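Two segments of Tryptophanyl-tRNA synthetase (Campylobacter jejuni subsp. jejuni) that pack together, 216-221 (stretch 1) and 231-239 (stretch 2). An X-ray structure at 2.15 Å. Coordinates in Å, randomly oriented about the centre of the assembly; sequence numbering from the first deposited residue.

Stretch 1, residues 216-221: SIVTDS
Stretch 2 (231-239) ENCNIFKIA

An irregular, extended strip, residues 217-220, runs antiparallel to helix 234-239 and the N-cap, Cys 233, just before it, with CA separations of 6.8 Å for Ile 217 and Ile 235, 6.7 Å for Val 218 and Asn 234, and 6.4 Å for Thr 219 and Cys 233. Ile 217 (phi/psi -63/133) points its CA-to-CB bond toward the helix. Branching at CB separates its two arms, and the m,t rotamer aims them: CG2 meets Asn 234 CB at 3.7 Å and Ile 235 CG1 at 3.9 Å, while CD1 reaches Ile 238 CD1 at 4.2 Å. Ile 235 and Ile 238 are also m,t, and all three are buried, as suits branched apolar chains. Thr 219, p, offers a methyl to Ile 235 (CG2 to CD1, 4.0 Å) and a hydroxyl to the backbone, OG1 making a weak 3.5 Å hydrogen bond to Asp 220 O.

Asn 234, chi1 m and chi2 -36°, pairs its apolar CB with an amide that can donate: ND2 gives a weak hydrogen bond to Val 218 O (3.4 Å, 130°). Val 218, t, is exposed, its CA-to-CB bond sideways. Cys 233, t, caps the helix: its SG accepts from the free Phe 236 N at 3.6 Å and 166°, nearly straight. Helical bonding begins with Lys 237 N to Cys 233 O at 2.9 Å. Asp 220 (m) starts sideways, but its end comes nearer: OD2 lies 4.3 Å from Asn 232 CB, not a hydrogen bond.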

# COMPACT_ATOMS: atom_id res chain seq x y z
N SER B 216 -37.89 25.57 -6.35
CA SER B 216 -37.97 25.32 -4.92
C SER B 216 -37.38 26.44 -4.10
O SER B 216 -37.44 26.39 -2.87
CB SER B 216 -37.25 24.02 -4.57
OG SER B 216 -35.83 24.19 -4.58
N ILE B 217 -36.81 27.45 -4.75
CA ILE B 217 -36.17 28.54 -4.03
C ILE B 217 -37.20 29.30 -3.19
O ILE B 217 -38.29 29.63 -3.67
CB ILE B 217 -35.45 29.52 -4.97
CG1 ILE B 217 -34.26 28.83 -5.65
CG2 ILE B 217 -34.98 30.75 -4.20
CD1 ILE B 217 -33.76 29.58 -6.90
N VAL B 218 -36.85 29.54 -1.92
CA VAL B 218 -37.73 30.23 -0.97
C VAL B 218 -37.86 31.72 -1.27
O VAL B 218 -36.87 32.45 -1.28
CB VAL B 218 -37.21 30.06 0.47
CG1 VAL B 218 -37.96 31.00 1.42
CG2 VAL B 218 -37.34 28.62 0.94
N THR B 219 -39.10 32.16 -1.50
CA THR B 219 -39.38 33.57 -1.76
C THR B 219 -40.21 34.22 -0.63
O THR B 219 -40.60 33.55 0.34
CB THR B 219 -40.14 33.76 -3.09
OG1 THR B 219 -41.52 33.43 -2.92
CG2 THR B 219 -39.54 32.88 -4.18
N ASP B 220 -40.48 35.52 -0.78
CA ASP B 220 -41.32 36.25 0.16
C ASP B 220 -42.72 36.39 -0.41
O ASP B 220 -42.91 36.34 -1.62
CB ASP B 220 -40.77 37.65 0.43
CG ASP B 220 -39.32 37.64 0.86
OD1 ASP B 220 -38.85 36.61 1.39
OD2 ASP B 220 -38.64 38.68 0.67
N SER B 221 -43.69 36.57 0.46
CA SER B 221 -45.05 36.80 0.01
C SER B 221 -45.25 38.26 -0.34
O SER B 221 -45.79 39.03 0.46
CB SER B 221 -46.07 36.39 1.07
OG SER B 221 -45.99 35.00 1.31
N GLU B 231 -32.57 42.57 -1.38
CA GLU B 231 -31.61 42.36 -0.31
C GLU B 231 -31.91 41.09 0.49
O GLU B 231 -31.01 40.51 1.11
CB GLU B 231 -31.59 43.58 0.61
CG GLU B 231 -31.09 44.85 -0.08
CD GLU B 231 -31.74 46.12 0.45
OE1 GLU B 231 -32.72 46.02 1.22
OE2 GLU B 231 -31.27 47.23 0.10
N ASN B 232 -33.16 40.65 0.48
CA ASN B 232 -33.56 39.44 1.21
C ASN B 232 -33.94 38.26 0.32
O ASN B 232 -34.28 37.18 0.81
CB ASN B 232 -34.73 39.74 2.16
CG ASN B 232 -34.32 40.62 3.32
OD1 ASN B 232 -33.15 40.65 3.71
ND2 ASN B 232 -35.28 41.34 3.89
N CYS B 233 -33.88 38.48 -0.99
CA CYS B 233 -34.35 37.49 -1.95
C CYS B 233 -33.25 36.50 -2.32
O CYS B 233 -32.15 36.90 -2.72
CB CYS B 233 -34.90 38.18 -3.19
SG CYS B 233 -35.57 37.07 -4.45
N ASN B 234 -33.54 35.21 -2.17
CA ASN B 234 -32.59 34.17 -2.51
C ASN B 234 -32.43 34.00 -4.01
O ASN B 234 -31.39 33.53 -4.47
CB ASN B 234 -32.97 32.85 -1.85
CG ASN B 234 -32.94 32.93 -0.34
OD1 ASN B 234 -32.09 33.60 0.24
ND2 ASN B 234 -33.89 32.27 0.31
N ILE B 235 -33.46 34.35 -4.77
CA ILE B 235 -33.31 34.34 -6.22
C ILE B 235 -32.24 35.37 -6.56
O ILE B 235 -31.27 35.07 -7.24
CB ILE B 235 -34.62 34.72 -6.95
CG1 ILE B 235 -35.80 33.89 -6.43
CG2 ILE B 235 -34.46 34.53 -8.44
CD1 ILE B 235 -37.13 34.41 -6.93
N PHE B 236 -32.41 36.58 -6.05
CA PHE B 236 -31.44 37.63 -6.35
C PHE B 236 -30.04 37.25 -5.87
O PHE B 236 -29.09 37.35 -6.64
CB PHE B 236 -31.87 38.97 -5.77
CG PHE B 236 -30.98 40.10 -6.19
CD1 PHE B 236 -31.24 40.81 -7.35
CD2 PHE B 236 -29.88 40.46 -5.42
CE1 PHE B 236 -30.42 41.85 -7.74
CE2 PHE B 236 -29.07 41.50 -5.80
CZ PHE B 236 -29.33 42.20 -6.97
N LYS B 237 -29.93 36.81 -4.62
CA LYS B 237 -28.64 36.42 -4.05
C LYS B 237 -27.93 35.37 -4.91
O LYS B 237 -26.72 35.42 -5.09
CB LYS B 237 -28.81 35.88 -2.64
CG LYS B 237 -29.19 36.91 -1.60
CD LYS B 237 -29.35 36.25 -0.23
CE LYS B 237 -29.39 37.27 0.90
NZ LYS B 237 -30.44 38.31 0.70
N ILE B 238 -28.69 34.41 -5.44
CA ILE B 238 -28.12 33.40 -6.32
C ILE B 238 -27.84 33.94 -7.73
O ILE B 238 -26.84 33.58 -8.35
CB ILE B 238 -29.02 32.15 -6.39
CG1 ILE B 238 -29.10 31.48 -5.02
CG2 ILE B 238 -28.47 31.14 -7.41
CD1 ILE B 238 -30.16 30.42 -4.95
N ALA B 239 -28.71 34.81 -8.23
CA ALA B 239 -28.50 35.40 -9.55
C ALA B 239 -27.20 36.22 -9.60
O ALA B 239 -26.53 36.23 -10.64
CB ALA B 239 -29.68 36.27 -9.95